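Local atomic coordinates of lipase, class 3 (Penicillium roqueforti FM164, PDB entry 6L7N), a protein that probably hydrolyses ester bonds of lipid substrates such as triacylglycerols. Residues V16-A21 against A34-S39; Y55-A60 against L80-S85; V203-L208 against T248-P253; G212-S217 against D239-F244; S224-T229 against F258-W263. All coordinates share one frame; numbering follows the deposited sequence.

Interaction 1 (V16-A21 against A34-S39); sequences VQYAAA and AKISCS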
# COMPACT_ATOMS: atom_id res chain seq x y z
N VAL A 16 4.76 4.71 -6.05
CA VAL A 16 4.42 3.36 -6.49
C VAL A 16 5.66 2.54 -6.83
O VAL A 16 5.62 1.31 -6.78
CB VAL A 16 3.45 3.44 -7.69
CG1 VAL A 16 4.20 3.80 -8.98
CG2 VAL A 16 2.71 2.12 -7.85
N GLN A 17 6.78 3.20 -7.15
CA GLN A 17 7.98 2.43 -7.52
C GLN A 17 8.65 1.75 -6.32
O GLN A 17 9.33 0.73 -6.49
CB GLN A 17 8.96 3.34 -8.27
CG GLN A 17 8.35 3.85 -9.58
CD GLN A 17 9.27 4.80 -10.32
OE1 GLN A 17 10.47 4.56 -10.43
NE2 GLN A 17 8.71 5.89 -10.82
N TYR A 18 8.46 2.26 -5.11
CA TYR A 18 8.90 1.51 -3.93
C TYR A 18 8.04 0.27 -3.72
O TYR A 18 8.53 -0.79 -3.30
CB TYR A 18 8.85 2.41 -2.70
CG TYR A 18 9.98 3.41 -2.61
CD1 TYR A 18 11.25 3.00 -2.25
CD2 TYR A 18 9.78 4.75 -2.89
CE1 TYR A 18 12.29 3.91 -2.14
CE2 TYR A 18 10.81 5.68 -2.78
CZ TYR A 18 12.06 5.24 -2.40
OH TYR A 18 13.12 6.12 -2.30
N ALA A 19 6.73 0.38 -3.99
CA ALA A 19 5.91 -0.81 -4.01
C ALA A 19 6.41 -1.79 -5.06
O ALA A 19 6.47 -3.00 -4.82
CB ALA A 19 4.44 -0.44 -4.26
N ALA A 20 6.79 -1.28 -6.23
CA ALA A 20 7.31 -2.15 -7.28
C ALA A 20 8.58 -2.86 -6.82
O ALA A 20 8.78 -4.05 -7.10
CB ALA A 20 7.58 -1.34 -8.55
N ALA A 21 9.45 -2.16 -6.10
CA ALA A 21 10.66 -2.80 -5.61
C ALA A 21 10.33 -3.88 -4.58
O ALA A 21 11.03 -4.90 -4.52
CB ALA A 21 11.60 -1.76 -5.01
N ALA A 34 22.77 -2.13 0.83
CA ALA A 34 22.65 -2.34 -0.61
C ALA A 34 21.64 -1.37 -1.21
O ALA A 34 20.70 -0.92 -0.55
CB ALA A 34 22.22 -3.78 -0.90
N LYS A 35 21.83 -1.06 -2.49
CA LYS A 35 20.93 -0.17 -3.21
C LYS A 35 19.69 -0.93 -3.67
O LYS A 35 19.78 -2.06 -4.14
CB LYS A 35 21.64 0.43 -4.42
CG LYS A 35 22.97 1.10 -4.08
CD LYS A 35 23.96 1.05 -5.24
CE LYS A 35 25.25 1.78 -4.88
NZ LYS A 35 26.00 2.26 -6.08
N ILE A 36 18.52 -0.29 -3.54
CA ILE A 36 17.30 -0.83 -4.15
C ILE A 36 17.47 -0.86 -5.66
O ILE A 36 17.91 0.12 -6.28
CB ILE A 36 16.08 0.01 -3.77
CG1 ILE A 36 15.65 -0.20 -2.31
CG2 ILE A 36 14.92 -0.27 -4.72
CD1 ILE A 36 14.64 0.84 -1.85
N SER A 37 17.06 -1.97 -6.28
CA SER A 37 17.15 -2.09 -7.73
C SER A 37 16.00 -2.95 -8.22
O SER A 37 15.57 -3.88 -7.55
CB SER A 37 18.49 -2.71 -8.17
OG SER A 37 18.66 -2.53 -9.56
N CYS A 38 15.50 -2.61 -9.41
CA CYS A 38 14.42 -3.35 -10.06
C CYS A 38 14.95 -3.86 -11.38
O CYS A 38 15.07 -3.09 -12.34
CB CYS A 38 13.20 -2.47 -10.27
SG CYS A 38 12.53 -1.93 -8.73
N SER A 39 15.25 -5.15 -11.45
CA SER A 39 15.89 -5.68 -12.65
C SER A 39 14.99 -5.53 -13.87
O SER A 39 15.50 -5.34 -14.98
CB SER A 39 16.29 -7.14 -12.44
OG SER A 39 15.19 -7.96 -12.14
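Ile36 reaches across to Tyr18 and Ala21 of helix 6-22, and its two branches divide the work. The longer branch ends in a methyl, Ile36 CD1, which lies at the edge of the Tyr18 ring and close to its plane, 3.9 Å from Tyr18 CE1. The two side chains cross at about a right angle. On the helix, chi1 -76° puts Tyr18 CG anti to the carbonyl carbon, on the side of the backbone N. The shorter branch of the isoleucine, CG2, is anti to the backbone N of Ile36 and packs on the methyl of Ala21, with 3.7 Å between Ile36 CG2 and Ala21 CB.

Cys38 approaches the same alanine with its sulfur. Cys38 SG lies 3.7 Å from Ala21 CA and 3.8 Å from Ala21 CB, close to both main chain and methyl. That sulfur is also half of the disulfide to Cys43, which probably limits how far SG can shift over the helix. Ala21 CB thus meets both Ile36 CG2 and Cys38 SG, and the CA atoms of Ala21 and Cys38 come within 5.9 Å.

The side-chain contacts between the two segments are apolar, and the 175 Å² buried here is modest. The polar end of Tyr18 is satisfied by a hydrogen bond from its hydroxyl group to Asp72, while Phe68 of strand 66-72 touches Tyr18, Ala21 and Ile36 alike. The arrangement is a disulfide-bearing loop packed on a helix in the N-terminal region of a class 3 lipase, where helix 6-22 lies against the central sheet of the alpha/beta-hydrolase fold.

Interaction 2 (Y55-A60 against L80-S85); sequences YDFSNA and LSFRGS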
# COMPACT_ATOMS: atom_id res chain seq x y z
N TYR A 55 16.74 -2.11 6.46
CA TYR A 55 16.33 -3.38 7.02
C TYR A 55 15.43 -4.04 6.00
O TYR A 55 14.84 -3.36 5.16
CB TYR A 55 15.57 -3.22 8.34
CG TYR A 55 16.35 -2.57 9.46
CD1 TYR A 55 17.30 -3.28 10.17
CD2 TYR A 55 16.13 -1.24 9.81
CE1 TYR A 55 18.01 -2.70 11.20
CE2 TYR A 55 16.85 -0.64 10.83
CZ TYR A 55 17.78 -1.38 11.53
OH TYR A 55 18.50 -0.81 12.56
N ASP A 56 15.33 -5.36 6.06
CA ASP A 56 14.33 -6.02 5.23
C ASP A 56 13.86 -7.30 5.91
O ASP A 56 14.45 -7.78 6.88
CB ASP A 56 14.84 -6.32 3.82
CG ASP A 56 16.22 -6.90 3.80
OD1 ASP A 56 16.56 -7.72 4.69
OD2 ASP A 56 16.97 -6.52 2.87
N PHE A 57 12.78 -7.83 5.36
CA PHE A 57 12.15 -9.02 5.91
C PHE A 57 11.54 -9.82 4.77
O PHE A 57 10.89 -9.25 3.89
CB PHE A 57 11.12 -8.65 6.98
CG PHE A 57 10.20 -7.51 6.60
CD1 PHE A 57 10.61 -6.19 6.74
CD2 PHE A 57 8.92 -7.76 6.15
CE1 PHE A 57 9.76 -5.14 6.41
CE2 PHE A 57 8.06 -6.72 5.81
CZ PHE A 57 8.49 -5.41 5.94
N SER A 58 11.78 -11.12 4.76
CA SER A 58 11.51 -11.95 3.59
C SER A 58 10.28 -12.81 3.82
O SER A 58 9.94 -13.15 4.96
CB SER A 58 12.70 -12.86 3.27
OG SER A 58 12.43 -13.69 2.15
N ASN A 59 9.61 -13.16 2.73
CA ASN A 59 8.63 -14.23 2.84
C ASN A 59 9.37 -15.55 3.00
O ASN A 59 10.57 -15.67 2.74
CB ASN A 59 7.66 -14.24 1.65
CG ASN A 59 8.34 -14.42 0.28
OD1 ASN A 59 7.66 -14.54 -0.75
ND2 ASN A 59 9.67 -14.43 0.26
N ALA A 60 8.64 -16.54 3.48
CA ALA A 60 9.26 -17.80 3.85
C ALA A 60 8.18 -18.85 4.08
O ALA A 60 7.07 -18.72 3.57
CB ALA A 60 10.12 -17.62 5.11
N LEU A 80 8.88 2.54 4.37
CA LEU A 80 8.50 1.22 4.85
C LEU A 80 7.60 0.64 3.78
O LEU A 80 6.48 1.12 3.59
CB LEU A 80 7.77 1.32 6.18
CG LEU A 80 7.14 0.05 6.74
CD1 LEU A 80 8.16 -1.10 6.78
CD2 LEU A 80 6.57 0.35 8.14
N SER A 81 8.07 -0.41 3.09
CA SER A 81 7.36 -0.97 1.95
C SER A 81 6.96 -2.41 2.24
O SER A 81 7.80 -3.20 2.71
CB SER A 81 8.23 -0.92 0.70
OG SER A 81 7.65 -1.68 -0.34
N PHE A 82 5.70 -2.74 1.94
CA PHE A 82 5.13 -4.07 2.16
C PHE A 82 4.69 -4.71 0.86
O PHE A 82 3.98 -4.09 0.06
CB PHE A 82 3.91 -4.01 3.09
CG PHE A 82 4.21 -3.63 4.49
CD1 PHE A 82 4.66 -4.56 5.41
CD2 PHE A 82 4.00 -2.33 4.92
CE1 PHE A 82 4.92 -4.20 6.72
CE2 PHE A 82 4.26 -1.96 6.21
CZ PHE A 82 4.73 -2.90 7.12
N ARG A 83 5.08 -5.97 0.67
CA ARG A 83 4.51 -6.86 -0.33
C ARG A 83 3.77 -7.97 0.40
O ARG A 83 4.32 -8.60 1.31
CB ARG A 83 5.60 -7.45 -1.24
CG ARG A 83 5.08 -8.18 -2.47
CD ARG A 83 5.81 -9.51 -2.71
NE ARG A 83 5.38 -10.54 -1.76
CZ ARG A 83 6.08 -11.61 -1.44
NH1 ARG A 83 5.60 -12.49 -0.55
NH2 ARG A 83 7.25 -11.84 -2.01
N GLY A 84 2.51 -8.20 0.02
CA GLY A 84 1.74 -9.29 0.56
C GLY A 84 1.85 -10.53 -0.30
O GLY A 84 2.68 -10.63 -1.21
N SER A 85 0.98 -11.50 -0.02
CA SER A 85 0.95 -12.69 -0.84
C SER A 85 0.68 -12.32 -2.29
O SER A 85 -0.19 -11.50 -2.58
CB SER A 85 -0.12 -13.65 -0.34
OG SER A 85 -0.32 -14.67 -1.30
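Phe57 and Phe82 make the tightly packed half of this contact between strands 52-57 and 77-83 of the central mixed sheet of an alpha/beta-hydrolase fold. The strands are not direct neighbours: strand 66-72 runs between them, their local axes stay 9.2 Å apart and their directions differ by only 14°. Side chains must therefore bridge the gap. CG of Phe57 sits between its backbone N and carbonyl carbon. CZ and CE2 of Phe57 lie against the CD1-CE1 side of Phe82, with 3.8 Å between Phe57 CZ and Phe82 CE1. The ring planes are inclined at 56°, an oblique pairing. Leu80 CD1 comes to the edge of the Phe57 ring more loosely, 4.4 Å from Phe57 CE1. Ile125 of helix 112-135 touches both Phe57 and Leu80, while helix 148-161 packs on Phe82.

Towards the ends of the segments the contact turns polar, and Asn59 is partly exposed. Asn59 OD1 accepts hydrogen bonds from Arg83 NH1 (2.9 Å) and Arg83 NH2 (3.0 Å), the guanidinium gripping it end-on. Both nitrogens come from the same face of the amide, above its carbonyl plane, whereas the oxygen lies in the guanidinium plane. Bends at chi2 and chi3 carry the arginine chain round to this position, and NH1 has a second acceptor in Asp64 O. The third nitrogen is fixed within the segment itself: Arg83 NE donates to Gly84 O over 2.8 Å, with an N-H...O angle of 153°.

Interaction 3 (V203-L208 against T248-P253); sequences VPKLPL and TGTGLP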
# COMPACT_ATOMS: atom_id res chain seq x y z
N VAL A 203 -9.73 -6.16 -6.90
CA VAL A 203 -9.15 -6.31 -5.57
C VAL A 203 -9.61 -5.19 -4.64
O VAL A 203 -9.99 -5.49 -3.50
CB VAL A 203 -7.63 -6.42 -5.66
CG1 VAL A 203 -7.00 -6.41 -4.26
CG2 VAL A 203 -7.27 -7.70 -6.41
N PRO A 204 -9.62 -3.91 -5.04
CA PRO A 204 -10.16 -2.88 -4.13
C PRO A 204 -11.65 -3.00 -3.87
O PRO A 204 -12.19 -2.20 -3.10
CB PRO A 204 -9.85 -1.56 -4.87
CG PRO A 204 -8.68 -1.89 -5.74
CD PRO A 204 -8.93 -3.30 -6.19
N LYS A 205 -12.35 -3.92 -4.52
CA LYS A 205 -13.78 -4.08 -4.27
C LYS A 205 -14.06 -5.03 -3.11
O LYS A 205 -15.22 -5.17 -2.71
CB LYS A 205 -14.48 -4.59 -5.54
CG LYS A 205 -14.30 -3.66 -6.74
CD LYS A 205 -14.91 -4.27 -7.98
CE LYS A 205 -14.80 -3.35 -9.19
NZ LYS A 205 -15.64 -3.89 -10.32
N LEU A 206 -13.02 -5.63 -2.54
CA LEU A 206 -13.16 -6.64 -1.51
C LEU A 206 -12.40 -6.24 -0.24
O LEU A 206 -11.39 -5.52 -0.32
CB LEU A 206 -12.65 -8.00 -2.00
CG LEU A 206 -13.58 -8.69 -3.03
CD1 LEU A 206 -12.87 -9.79 -3.82
CD2 LEU A 206 -14.84 -9.25 -2.38
N PRO A 207 -12.89 -6.64 0.94
CA PRO A 207 -14.23 -7.23 1.13
C PRO A 207 -15.36 -6.26 0.76
O PRO A 207 -15.10 -5.09 0.59
CB PRO A 207 -14.26 -7.56 2.62
CG PRO A 207 -12.84 -7.68 3.03
CD PRO A 207 -12.05 -6.76 2.14
N LEU A 208 -16.58 -6.75 0.62
CA LEU A 208 -17.67 -5.93 0.09
C LEU A 208 -18.19 -4.94 1.12
O LEU A 208 -18.14 -5.19 2.33
CB LEU A 208 -18.83 -6.81 -0.37
CG LEU A 208 -18.43 -7.88 -1.37
CD1 LEU A 208 -19.56 -8.88 -1.56
CD2 LEU A 208 -18.04 -7.24 -2.70
N THR A 248 -15.58 1.02 -6.98
CA THR A 248 -16.70 0.20 -6.51
C THR A 248 -17.92 0.38 -7.39
O THR A 248 -18.65 -0.58 -7.67
CB THR A 248 -17.02 0.53 -5.05
OG1 THR A 248 -15.97 0.06 -4.20
CG2 THR A 248 -18.33 -0.11 -4.60
N GLY A 249 -18.14 1.61 -7.88
CA GLY A 249 -19.28 1.86 -8.75
C GLY A 249 -19.21 1.10 -10.06
O GLY A 249 -20.25 0.90 -10.70
N THR A 250 -18.01 0.68 -10.49
CA THR A 250 -17.95 -0.12 -11.72
C THR A 250 -18.63 -1.49 -11.62
O THR A 250 -18.75 -2.16 -12.64
CB THR A 250 -16.50 -0.32 -12.16
OG1 THR A 250 -15.84 -1.21 -11.25
CG2 THR A 250 -15.78 1.01 -12.19
N GLY A 251 -19.05 -1.94 -10.44
CA GLY A 251 -19.77 -3.18 -10.31
C GLY A 251 -19.09 -4.14 -9.35
O GLY A 251 -17.98 -3.91 -8.87
N LEU A 252 -19.79 -5.24 -9.07
CA LEU A 252 -19.24 -6.26 -8.20
C LEU A 252 -17.97 -6.83 -8.81
O LEU A 252 -17.77 -6.76 -10.03
CB LEU A 252 -20.27 -7.38 -7.97
CG LEU A 252 -21.42 -7.02 -7.03
CD1 LEU A 252 -22.45 -8.15 -6.93
CD2 LEU A 252 -20.88 -6.67 -5.65
N PRO A 253 -17.06 -7.37 -7.99
CA PRO A 253 -15.75 -7.78 -8.52
C PRO A 253 -15.87 -8.99 -9.45
O PRO A 253 -16.60 -9.93 -9.16
CB PRO A 253 -14.95 -8.12 -7.26
CG PRO A 253 -15.97 -8.40 -6.22
CD PRO A 253 -17.10 -7.46 -6.53
O HOH W 1 -13.36 -0.05 -4.59
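Lys205 meets Thr250 and Gly251 through a chain whose first torsion, chi1 -58°, puts CG anti to the carbonyl carbon. Beyond CG it runs fully extended, all three further torsions near 180°, and this straight reach carries NZ to the turn that follows helix 246-249. On the other side, chi1 of 71° sets Thr250 OG1 between its own backbone N and carbonyl carbon. The lysine thus joins that turn, where Gly251 leaves the helical conformation with a positive phi, to the loop following strand 193-198 of the alpha/beta-hydrolase fold.

NZ donates to Gly251 O and to Thr250 OG1, each at 2.8 Å from Lys205 NZ. It approaches the Gly251 oxygen from above the carbonyl plane, and the Lys205 and Thr250 side chains cross at about a right angle. Thr250 OG1 is itself bonded to Asn247 O, a second-shell link that probably helps to fix the hydroxyl. An alanine at Lys205 would probably leave Gly251 O and Thr250 OG1 without their ammonium partner and open a gap beside Pro253, since the aliphatic chain beyond CB would be gone.

Apart from a water that bridges Pro204 O and Thr248 OG1, most of the rest is apolar. The Lys205 chain runs past Pro253, with Lys205 CD 3.6 Å from Pro253 CA, and Leu206 CG faces Pro253 CG at 4.0 Å. Leu208 lies by the same proline ring and crosses Leu252 at about a right angle. At the outer end, Leu208 CD2 is 3.9 Å from Pro253 CD and 4.1 Å from Leu252 CD2.

Interaction 4 (G212-S217 against D239-F244); sequences GYVHIS and DGDISF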
# COMPACT_ATOMS: atom_id res chain seq x y z
N GLY A 212 -19.72 -5.09 5.70
CA GLY A 212 -19.35 -4.23 6.81
C GLY A 212 -18.03 -3.49 6.68
O GLY A 212 -17.68 -2.71 7.58
N TYR A 213 -17.31 -3.68 5.59
CA TYR A 213 -16.00 -3.06 5.40
C TYR A 213 -16.15 -1.72 4.68
O TYR A 213 -17.04 -1.53 3.86
CB TYR A 213 -15.09 -4.00 4.61
CG TYR A 213 -14.65 -5.20 5.42
CD1 TYR A 213 -15.46 -6.33 5.51
CD2 TYR A 213 -13.44 -5.19 6.11
CE1 TYR A 213 -15.07 -7.42 6.26
CE2 TYR A 213 -13.05 -6.28 6.86
CZ TYR A 213 -13.87 -7.39 6.94
OH TYR A 213 -13.48 -8.48 7.69
N VAL A 214 -15.26 -0.78 4.99
CA VAL A 214 -15.28 0.52 4.35
C VAL A 214 -13.84 0.94 4.08
O VAL A 214 -12.93 0.61 4.85
CB VAL A 214 -16.02 1.56 5.21
CG1 VAL A 214 -15.84 2.98 4.68
CG2 VAL A 214 -17.49 1.24 5.18
N HIS A 215 -13.64 1.63 2.96
CA HIS A 215 -12.33 2.14 2.57
C HIS A 215 -11.98 3.45 3.27
O HIS A 215 -12.85 4.25 3.63
CB HIS A 215 -12.27 2.44 1.07
CG HIS A 215 -11.76 1.31 0.25
ND1 HIS A 215 -10.53 0.72 0.47
CD2 HIS A 215 -12.30 0.68 -0.82
CE1 HIS A 215 -10.35 -0.24 -0.42
NE2 HIS A 215 -11.40 -0.28 -1.22
N ILE A 216 -10.67 3.68 3.39
CA ILE A 216 -10.16 5.01 3.69
C ILE A 216 -10.52 5.95 2.55
O ILE A 216 -10.45 5.58 1.37
CB ILE A 216 -8.64 4.99 3.89
CG1 ILE A 216 -8.21 3.87 4.85
CG2 ILE A 216 -8.11 6.34 4.39
CD1 ILE A 216 -9.13 3.66 5.99
N SER A 217 -10.87 7.19 2.89
CA SER A 217 -11.14 8.23 1.92
C SER A 217 -10.04 9.30 1.95
O SER A 217 -9.41 9.50 2.99
CB SER A 217 -12.49 8.89 2.20
OG SER A 217 -13.53 7.97 1.93
N ASP A 239 -14.69 11.23 -2.75
CA ASP A 239 -14.57 11.64 -1.36
C ASP A 239 -15.30 10.74 -0.36
O ASP A 239 -15.14 10.94 0.85
CB ASP A 239 -15.04 13.09 -1.20
CG ASP A 239 -14.31 14.04 -2.14
OD1 ASP A 239 -13.18 13.70 -2.54
OD2 ASP A 239 -14.85 15.12 -2.47
N GLY A 240 -16.06 9.76 -0.81
CA GLY A 240 -16.70 8.84 0.11
C GLY A 240 -16.78 7.45 -0.49
O GLY A 240 -16.90 7.30 -1.71
N ASP A 241 -16.71 6.43 0.37
CA ASP A 241 -16.74 5.04 -0.07
C ASP A 241 -18.20 4.61 -0.11
O ASP A 241 -18.75 4.08 0.87
CB ASP A 241 -15.91 4.14 0.84
CG ASP A 241 -15.91 2.67 0.37
OD1 ASP A 241 -16.23 2.42 -0.81
OD2 ASP A 241 -15.56 1.76 1.17
N ILE A 242 -18.84 4.82 -1.26
CA ILE A 242 -20.24 4.46 -1.45
C ILE A 242 -20.35 3.50 -2.63
O ILE A 242 -19.47 3.41 -3.48
CB ILE A 242 -21.11 5.70 -1.69
CG1 ILE A 242 -20.52 6.48 -2.85
CG2 ILE A 242 -21.16 6.56 -0.44
CD1 ILE A 242 -20.97 7.88 -2.94
N SER A 243 -21.48 2.78 -2.68
CA SER A 243 -21.60 1.67 -3.62
C SER A 243 -21.60 2.09 -5.08
O SER A 243 -21.30 1.26 -5.95
CB SER A 243 -22.88 0.88 -3.33
OG SER A 243 -24.01 1.69 -3.58
N PHE A 244 -21.90 3.36 -5.39
CA PHE A 244 -22.08 3.80 -6.77
C PHE A 244 -20.97 4.70 -7.28
O PHE A 244 -21.06 5.19 -8.41
CB PHE A 244 -23.43 4.52 -6.93
CG PHE A 244 -23.73 5.48 -5.81
CD1 PHE A 244 -24.40 5.06 -4.67
CD2 PHE A 244 -23.36 6.81 -5.90
CE1 PHE A 244 -24.68 5.94 -3.64
CE2 PHE A 244 -23.65 7.71 -4.87
CZ PHE A 244 -24.29 7.27 -3.74
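A carboxylate oxygen of Asp241 takes a very short hydrogen bond from the main chain of His215: His215 N to Asp241 OD2 is 2.6 Å, with an N-H...O angle of 165°. The amide meets OD2 on the anti side, 30° out of the carboxylate plane. CG of Asp241 is anti to its backbone N, which directs the carboxylate carbon across to the other segment.

Asp241 OD2 also lies 3.4 Å from His215 CB and 3.7 Å from Val214 CG1. Valine and aspartate slide past each other in opposite directions, while the His215 side chain crosses the aspartate obliquely. Asp241 is the centre of an inverse gamma turn in the loop that leaves strand 235-238, an edge strand of the alpha/beta-hydrolase sheet. Residues 239-241 run nearly opposite to 214-217, their directions 169° apart.

Arg177 forms a salt bridge with OD2 through NE, so this one oxygen serves both a charged partner and a backbone amide; the arginine would probably stabilise the negative charge. His215 NE2 instead donates to Pro204 O.

Further along, the contact is looser. Ser217 OG approaches Asp239 O to 3.5 Å and lies 3.8 Å from Gly240 CA.

Interaction 5 (S224-T229 against F258-W263); sequences SPNNVT and FEAHKW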
# COMPACT_ATOMS: atom_id res chain seq x y z
N SER A 224 -7.60 5.64 -16.73
CA SER A 224 -6.94 5.27 -17.97
C SER A 224 -6.73 3.76 -18.04
O SER A 224 -6.66 3.08 -17.01
CB SER A 224 -5.61 6.02 -18.10
OG SER A 224 -4.84 5.95 -16.91
N PRO A 225 -6.63 3.20 -19.26
CA PRO A 225 -6.51 1.73 -19.40
C PRO A 225 -5.16 1.15 -18.98
O PRO A 225 -4.23 1.87 -18.63
CB PRO A 225 -6.74 1.50 -20.90
CG PRO A 225 -7.26 2.78 -21.46
CD PRO A 225 -6.82 3.88 -20.54
N ASN A 226 -5.07 -0.19 -19.02
CA ASN A 226 -3.81 -0.88 -18.76
C ASN A 226 -2.76 -0.47 -19.78
O ASN A 226 -3.07 -0.18 -20.94
CB ASN A 226 -4.02 -2.40 -18.84
CG ASN A 226 -5.17 -2.89 -17.98
OD1 ASN A 226 -5.72 -2.16 -17.16
ND2 ASN A 226 -5.55 -4.16 -18.18
N ASN A 227 -1.50 -0.45 -19.34
CA ASN A 227 -0.34 -0.05 -20.15
C ASN A 227 -0.42 1.40 -20.63
O ASN A 227 0.33 1.81 -21.52
CB ASN A 227 -0.13 -0.96 -21.37
CG ASN A 227 0.06 -2.41 -21.00
OD1 ASN A 227 -0.82 -3.03 -20.40
ND2 ASN A 227 1.20 -2.99 -21.39
N VAL A 228 -1.32 2.21 -20.07
CA VAL A 228 -1.52 3.59 -20.51
C VAL A 228 -0.79 4.53 -19.58
O VAL A 228 -0.81 4.36 -18.35
CB VAL A 228 -3.02 3.94 -20.57
CG1 VAL A 228 -3.23 5.43 -20.79
CG2 VAL A 228 -3.70 3.12 -21.62
N THR A 229 -0.12 5.52 -20.15
CA THR A 229 0.42 6.60 -19.34
C THR A 229 -0.73 7.31 -18.65
O THR A 229 -1.75 7.62 -19.26
CB THR A 229 1.21 7.59 -20.20
OG1 THR A 229 0.32 8.59 -20.72
CG2 THR A 229 1.90 6.87 -21.35
N PHE A 258 -9.31 -8.85 -13.87
CA PHE A 258 -8.15 -8.92 -12.98
C PHE A 258 -6.93 -8.20 -13.53
O PHE A 258 -6.09 -7.73 -12.75
CB PHE A 258 -7.82 -10.38 -12.67
CG PHE A 258 -6.84 -10.55 -11.53
CD1 PHE A 258 -7.19 -10.23 -10.23
CD2 PHE A 258 -5.57 -11.06 -11.76
CE1 PHE A 258 -6.30 -10.38 -9.20
CE2 PHE A 258 -4.67 -11.22 -10.73
CZ PHE A 258 -5.03 -10.88 -9.44
N GLU A 259 -6.79 -8.11 -14.86
CA GLU A 259 -5.60 -7.46 -15.41
C GLU A 259 -5.47 -6.02 -14.91
O GLU A 259 -4.35 -5.54 -14.72
CB GLU A 259 -5.62 -7.47 -16.94
CG GLU A 259 -6.07 -8.79 -17.54
CD GLU A 259 -7.47 -8.71 -18.13
OE1 GLU A 259 -7.60 -8.91 -19.37
OE2 GLU A 259 -8.44 -8.44 -17.36
N ALA A 260 -6.60 -5.35 -14.65
CA ALA A 260 -6.53 -3.97 -14.21
C ALA A 260 -5.78 -3.82 -12.89
O ALA A 260 -5.39 -2.71 -12.53
CB ALA A 260 -7.93 -3.38 -14.09
N HIS A 261 -5.59 -4.92 -12.16
CA HIS A 261 -4.93 -4.88 -10.86
C HIS A 261 -3.44 -4.63 -10.98
O HIS A 261 -2.81 -4.13 -10.04
CB HIS A 261 -5.15 -6.20 -10.12
CG HIS A 261 -4.67 -6.20 -8.70
ND1 HIS A 261 -5.04 -5.25 -7.78
CD2 HIS A 261 -3.84 -7.05 -8.04
CE1 HIS A 261 -4.47 -5.51 -6.62
NE2 HIS A 261 -3.74 -6.60 -6.75
N LYS A 262 -2.85 -4.98 -12.11
CA LYS A 262 -1.39 -4.91 -12.16
C LYS A 262 -0.88 -3.57 -12.65
O LYS A 262 0.31 -3.28 -12.48
CB LYS A 262 -0.85 -6.06 -13.02
CG LYS A 262 -1.37 -7.41 -12.50
CD LYS A 262 -0.25 -8.41 -12.42
CE LYS A 262 -0.68 -9.86 -12.58
NZ LYS A 262 0.50 -10.74 -12.89
N TRP A 263 -1.75 -2.73 -13.19
CA TRP A 263 -1.35 -1.52 -13.92
C TRP A 263 -1.73 -0.28 -13.10
O TRP A 263 -2.82 0.28 -13.25
CB TRP A 263 -2.00 -1.53 -15.30
CG TRP A 263 -1.40 -2.60 -16.17
CD1 TRP A 263 -1.95 -3.83 -16.48
CD2 TRP A 263 -0.12 -2.57 -16.81
NE1 TRP A 263 -1.09 -4.54 -17.28
CE2 TRP A 263 0.04 -3.78 -17.50
CE3 TRP A 263 0.91 -1.62 -16.87
CZ2 TRP A 263 1.18 -4.08 -18.24
CZ3 TRP A 263 2.04 -1.91 -17.61
CH2 TRP A 263 2.17 -3.13 -18.28
O HOH W 2 -8.31 -5.69 -17.32
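Contacts over the indole face dominate: Asn226 and Asn227 lie over one face of Trp263. Asn226 makes a CH-pi contact, its CB 3.9 Å from the centroid of the five-membered ring and 29° off the normal; Asn226 CB is 3.4 Å from Trp263 CD1. Its amide is nearly parallel to the indole, the planes 16° apart. Asn227 lies over the six-membered part, its amide tilted by 39°. Asn227 OD1 sits above the plane towards the rim, 3.1 Å from Trp263 CE2. The type II beta turn from Pro225 to Val228 brings both asparagines to this face, with Asn227 at a positive phi. An alanine at Trp263 would probably leave both asparagine side chains without the flat surface they rest on and let them turn more freely.

Van der Waals contacts extend the interface: Asn226 OD1 lies 3.6 Å from Ala260 CA, and Asn226 ND2 3.5 Å from Glu259 CB.

Water supplies the polar link. One molecule accepts from Asn226 ND2 at 3.3 Å and gives a weak bond to Glu259 OE2.

Trp263 and Asn226 both touch His198 at the end of strand 193-198. The segment 258-263 carries His261, whose bonds to Ser147 and Asp201 fit a Ser-His-Asp triad, and Phe258 and His261 pack on helix 88-94; loop 224-229, which lies between strands 219-222 and 235-238, packs against this segment.

Overall arrangement
From the N terminus, interaction 1 closes the first loop, fastening residues 34-39 onto helix 6-22. Interaction 2 follows in series and joins strands 52-57 and 77-83 across the strand between them; the two touch where Tyr18 O meets Ser81 OG. Interaction 3 spans a much longer loop, from the segment after strand 193-198 to the end of helix 246-249. Interaction 4, nested within it and touching it, joins strand 213-214 and what follows to the loop after strand 235-238. Interaction 5 crosses both, tying the loop between strands 219-222 and 235-238 to the segment carrying His261, and meets interaction 3 through Val203. Interactions 1 and 4 lie on opposite sides of the chain's centre, with centres about 30 Å apart.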